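Local atomic coordinates of putative exported protein (Bordetella pertussis, PDB entry 2DVZ), a protein that probably serves as the periplasmic solute receptor of a carboxylate transport system, closing around a molecule of glutamate. Residues P29-A37 with F194-P202. Sequence-based numbering, arbitrary orientation.
With GLU (glutamic acid), chain G.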
ATOM      1  N   PRO A  29       8.131  -0.464  -9.935  1.00 14.55           N
ATOM      2  CA  PRO A  29       9.121  -1.131  -9.113  1.00 14.42           C
ATOM      3  C   PRO A  29       9.571  -0.295  -7.910  1.00 14.57           C
ATOM      4  O   PRO A  29       9.697   0.953  -7.995  1.00 14.47           O
ATOM      5  CB  PRO A  29      10.305  -1.353 -10.091  1.00 14.01           C
ATOM      6  CG  PRO A  29       9.679  -1.393 -11.397  1.00 14.06           C
ATOM      7  CD  PRO A  29       8.570  -0.386 -11.345  1.00 14.65           C
ATOM      8  N   GLY A  30       9.773  -0.985  -6.790  1.00 14.17           N
ATOM      9  CA  GLY A  30      10.450  -0.381  -5.671  1.00 14.44           C
ATOM     10  C   GLY A  30       9.514   0.352  -4.749  1.00 14.79           C
ATOM     11  O   GLY A  30       9.966   1.120  -3.902  1.00 15.91           O
ATOM     12  N   GLY A  31       8.206   0.160  -4.919  1.00 14.41           N
ATOM     13  CA  GLY A  31       7.244   0.599  -3.901  1.00 13.38           C
ATOM     14  C   GLY A  31       7.018  -0.572  -2.960  1.00 12.77           C
ATOM     15  O   GLY A  31       7.642  -1.623  -3.125  1.00 12.81           O
ATOM     16  N   SER A  32       6.131  -0.412  -1.980  1.00 11.96           N
ATOM     17  CA  SER A  32       5.872  -1.474  -1.031  1.00 11.60           C
ATOM     18  C   SER A  32       5.163  -2.683  -1.680  1.00 11.31           C
ATOM     19  O   SER A  32       5.444  -3.826  -1.309  1.00 11.92           O
ATOM     20  CB  SER A  32       5.041  -0.939   0.163  1.00 11.85           C
ATOM     21  OG  SER A  32       5.694   0.166   0.782  1.00 13.70           O
ATOM     22  N   THR A  33       4.219  -2.438  -2.597  1.00 10.23           N
ATOM     23  CA  THR A  33       3.567  -3.511  -3.327  1.00 10.18           C
ATOM     24  C   THR A  33       4.585  -4.406  -4.005  1.00 10.27           C
ATOM     25  O   THR A  33       4.597  -5.599  -3.772  1.00 11.25           O
ATOM     26  CB  THR A  33       2.589  -2.969  -4.415  1.00 10.25           C
ATOM     27  OG1 THR A  33       1.915  -1.804  -3.915  1.00 10.40           O
ATOM     28  CG2 THR A  33       1.598  -4.037  -4.812  1.00  8.44           C
ATOM     29  N   ASP A  34       5.445  -3.814  -4.821  1.00 10.80           N
ATOM     30  CA  ASP A  34       6.587  -4.513  -5.420  1.00 11.83           C
ATOM     31  C   ASP A  34       7.509  -5.218  -4.391  1.00 12.13           C
ATOM     32  O   ASP A  34       7.888  -6.381  -4.576  1.00 11.90           O
ATOM     33  CB  ASP A  34       7.401  -3.518  -6.233  1.00 11.60           C
ATOM     34  CG  ASP A  34       8.423  -4.193  -7.153  1.00 12.60           C
ATOM     35  OD1 ASP A  34       8.016  -5.055  -7.984  1.00 14.83           O
ATOM     36  OD2 ASP A  34       9.620  -3.814  -7.076  1.00 10.07           O
ATOM     37  N   ILE A  35       7.859  -4.522  -3.308  1.00 12.38           N
ATOM     38  CA  ILE A  35       8.693  -5.135  -2.285  1.00 12.42           C
ATOM     39  C   ILE A  35       8.120  -6.404  -1.657  1.00 12.37           C
ATOM     40  O   ILE A  35       8.814  -7.438  -1.590  1.00 12.74           O
ATOM     41  CB  ILE A  35       9.096  -4.142  -1.144  1.00 12.47           C
ATOM     42  CG1 ILE A  35      10.047  -3.079  -1.714  1.00 12.28           C
ATOM     43  CG2 ILE A  35       9.793  -4.938   0.029  1.00 11.99           C
ATOM     44  CD1 ILE A  35      10.128  -1.806  -0.909  1.00 12.26           C
ATOM     45  N   ILE A  36       6.888  -6.306  -1.176  1.00 11.65           N
ATOM     46  CA  ILE A  36       6.213  -7.409  -0.537  1.00 12.67           C
ATOM     47  C   ILE A  36       5.841  -8.546  -1.544  1.00 13.29           C
ATOM     48  O   ILE A  36       6.022  -9.745  -1.232  1.00 12.80           O
ATOM     49  CB  ILE A  36       4.932  -6.909   0.192  1.00 12.90           C
ATOM     50  CG1 ILE A  36       5.302  -6.087   1.439  1.00 14.31           C
ATOM     51  CG2 ILE A  36       4.083  -8.100   0.631  1.00 15.28           C
ATOM     52  CD1 ILE A  36       4.302  -5.009   1.875  1.00 12.54           C
ATOM     53  N   ALA A  37       5.301  -8.150  -2.718  1.00 13.23           N
ATOM     54  CA  ALA A  37       5.011  -9.069  -3.818  1.00 14.01           C
ATOM     55  C   ALA A  37       6.208  -9.979  -4.083  1.00 14.09           C
ATOM     56  O   ALA A  37       6.069 -11.198  -4.075  1.00 14.83           O
ATOM     57  CB  ALA A  37       4.624  -8.285  -5.103  1.00 13.73           C
ATOM     58  N   PHE A 194       4.072  10.989   1.612  1.00 11.74           N
ATOM     59  CA  PHE A 194       3.172  10.066   2.293  1.00 10.55           C
ATOM     60  C   PHE A 194       3.408   8.714   1.667  1.00 11.18           C
ATOM     61  O   PHE A 194       3.257   8.565   0.457  1.00 11.64           O
ATOM     62  CB  PHE A 194       1.731  10.520   2.123  1.00  9.96           C
ATOM     63  CG  PHE A 194       1.385  11.724   2.953  1.00  8.23           C
ATOM     64  CD1 PHE A 194       0.780  11.572   4.209  1.00  7.42           C
ATOM     65  CD2 PHE A 194       1.676  13.013   2.502  1.00  8.31           C
ATOM     66  CE1 PHE A 194       0.486  12.692   4.983  1.00  8.68           C
ATOM     67  CE2 PHE A 194       1.385  14.162   3.302  1.00  6.90           C
ATOM     68  CZ  PHE A 194       0.798  13.995   4.522  1.00  7.85           C
ATOM     69  N   ASP A 195       3.833   7.742   2.472  1.00 11.32           N
ATOM     70  CA  ASP A 195       4.152   6.430   1.957  1.00 11.26           C
ATOM     71  C   ASP A 195       3.626   5.286   2.825  1.00 11.71           C
ATOM     72  O   ASP A 195       3.168   5.490   3.971  1.00 10.95           O
ATOM     73  CB  ASP A 195       5.669   6.280   1.779  1.00 11.29           C
ATOM     74  CG  ASP A 195       6.037   5.208   0.768  1.00 12.49           C
ATOM     75  OD1 ASP A 195       5.122   4.687   0.081  1.00 14.48           O
ATOM     76  OD2 ASP A 195       7.240   4.882   0.658  1.00 12.67           O
ATOM     77  N   ASN A 196       3.665   4.091   2.227  1.00 11.84           N
ATOM     78  CA  ASN A 196       3.542   2.851   2.942  1.00 11.81           C
ATOM     79  C   ASN A 196       4.951   2.616   3.399  1.00 11.78           C
ATOM     80  O   ASN A 196       5.902   2.842   2.658  1.00 12.45           O
ATOM     81  CB  ASN A 196       3.059   1.697   2.023  1.00 12.30           C
ATOM     82  CG  ASN A 196       2.003   2.152   0.953  1.00 11.68           C
ATOM     83  OD1 ASN A 196       2.299   2.147  -0.244  1.00 13.33           O
ATOM     84  ND2 ASN A 196       0.813   2.535   1.385  1.00  8.16           N
ATOM     85  N   LEU A 197       5.092   2.160   4.634  1.00 11.84           N
ATOM     86  CA  LEU A 197       6.395   2.136   5.304  1.00 10.95           C
ATOM     87  C   LEU A 197       7.525   1.349   4.596  1.00 10.74           C
ATOM     88  O   LEU A 197       8.625   1.876   4.476  1.00 11.78           O
ATOM     89  CB  LEU A 197       6.217   1.808   6.813  1.00 10.96           C
ATOM     90  CG  LEU A 197       7.425   1.881   7.783  1.00 11.26           C
ATOM     91  CD1 LEU A 197       8.334   3.172   7.604  1.00  9.17           C
ATOM     92  CD2 LEU A 197       6.933   1.705   9.212  1.00  9.36           C
ATOM     93  N   PRO A 198       7.274   0.108   4.116  1.00 10.13           N
ATOM     94  CA  PRO A 198       8.377  -0.660   3.504  1.00  9.96           C
ATOM     95  C   PRO A 198       9.296   0.027   2.468  1.00 10.68           C
ATOM     96  O   PRO A 198      10.496  -0.265   2.474  1.00 11.13           O
ATOM     97  CB  PRO A 198       7.671  -1.891   2.918  1.00  8.41           C
ATOM     98  CG  PRO A 198       6.495  -2.051   3.819  1.00  8.80           C
ATOM     99  CD  PRO A 198       6.030  -0.690   4.146  1.00  9.54           C
ATOM    100  N   SER A 199       8.762   0.869   1.575  1.00 11.83           N
ATOM    101  CA  SER A 199       9.594   1.532   0.544  1.00 13.07           C
ATOM    102  C   SER A 199      10.408   2.709   1.089  1.00 13.91           C
ATOM    103  O   SER A 199      11.481   3.036   0.559  1.00 15.16           O
ATOM    104  CB  SER A 199       8.771   1.999  -0.682  1.00 12.81           C
ATOM    105  OG  SER A 199       7.487   2.443  -0.299  1.00 13.19           O
ATOM    106  N   SER A 200       9.891   3.357   2.130  1.00 13.93           N
ATOM    107  CA  SER A 200      10.600   4.440   2.756  1.00 13.55           C
ATOM    108  C   SER A 200      11.552   3.910   3.817  1.00 13.42           C
ATOM    109  O   SER A 200      12.508   4.575   4.155  1.00 12.49           O
ATOM    110  CB  SER A 200       9.592   5.426   3.370  1.00 13.72           C
ATOM    111  OG  SER A 200       8.942   6.203   2.355  1.00 14.79           O
HETATM  112  N   MSE A 201      11.281   2.723   4.355  1.00 14.38           N
HETATM  113  CA  MSE A 201      12.097   2.150   5.445  1.00 15.61           C
HETATM  114  C   MSE A 201      13.617   2.183   5.276  1.00 16.46           C
HETATM  115  O   MSE A 201      14.283   2.626   6.212  1.00 16.98           O
HETATM  116  CB  MSE A 201      11.627   0.751   5.899  1.00 15.68           C
HETATM  117  CG  MSE A 201      12.393   0.232   7.141  1.00 17.61           C
HETATM  118 SE   MSE A 201      12.013   1.350   8.786  1.00 25.70          SE
HETATM  119  CE  MSE A 201      10.426   0.413   9.457  1.00 21.84           C
ATOM    120  N   PRO A 202      14.177   1.709   4.123  1.00 16.80           N
ATOM    121  CA  PRO A 202      15.648   1.799   3.914  1.00 17.39           C
ATOM    122  C   PRO A 202      16.228   3.207   4.000  1.00 17.66           C
ATOM    123  O   PRO A 202      17.336   3.377   4.535  1.00 17.58           O
ATOM    124  CB  PRO A 202      15.848   1.236   2.491  1.00 17.34           C
ATOM    125  CG  PRO A 202      14.658   0.315   2.293  1.00 17.34           C
ATOM    126  CD  PRO A 202      13.518   1.029   2.987  1.00 17.00           C
TER
HETATM  127  N   GLU G1055      -0.034   3.277  -2.676  1.00 11.71           N
HETATM  128  CA  GLU G1055      -0.016   1.816  -2.882  1.00 11.29           C
HETATM  129  C   GLU G1055      -0.893   1.088  -1.876  1.00 12.00           C
HETATM  130  O   GLU G1055      -0.469   0.285  -1.038  1.00 12.47           O
HETATM  131  CB  GLU G1055       1.416   1.293  -2.934  1.00 11.17           C
HETATM  132  CG  GLU G1055       2.328   2.181  -3.800  1.00  8.76           C
HETATM  133  CD  GLU G1055       3.452   1.442  -4.465  1.00  9.91           C
HETATM  134  OE1 GLU G1055       3.512   0.210  -4.269  1.00 10.90           O
HETATM  135  OE2 GLU G1055       4.272   2.083  -5.214  1.00 10.40           O
HETATM  136  OXT GLU G1055      -2.120   1.268  -1.935  1.00 12.13           O
HETATM  137  O   HOH W   1       4.612   2.019  -1.221  1.00 13.07           O
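Ser-32, in the first turn of its helix, reaches across to the turn that follows strand 192-196. Its CB lies 3.8 Å from CB of Asn-196 and also packs against CB of Pro-198. Chi1 of -56° sets OG anti to the carbonyl carbon, and this carries the hydroxyl in among the first residues of helix 197-205. There OG accepts a bent hydrogen bond from the backbone N of Ser-199 (3.2 Å, 140° at the hydrogen), with CD of Pro-198 against it at 3.5 Å and the hydroxyl of Ser-199 close by.

The Ser-199 hydroxyl is itself held from within its own segment: its OG donates to OD2 of Asp-195 at 2.6 Å, on the syn side but somewhat out of the carboxylate plane, while OG of Ser-200 takes the anti lone pair of the same oxygen. One water links the segments again, accepting from Ser-32 N and donating to Asp-195 OD1, an oxygen that also receives the hydroxyl of Ser-178. Farther along helix 32-48, CD1 of Ile-35 rests 3.7 Å from CA of Ser-199.

Next to this seam sits the bound glutamate. Thr-33 grips its OE1 twice, through N and OG1; Asn-196 lines the pocket from the other segment. Helical segments 32-37 and 197-202 run nearly at right angles (91°) and close one flank of the site, as in other periplasmic binding proteins, where elements distant in sequence hold the ligand; Tyr-243 of strand 241-248 touches Ser-32 and Ile-36, and strand 106-121 lies against Pro-198.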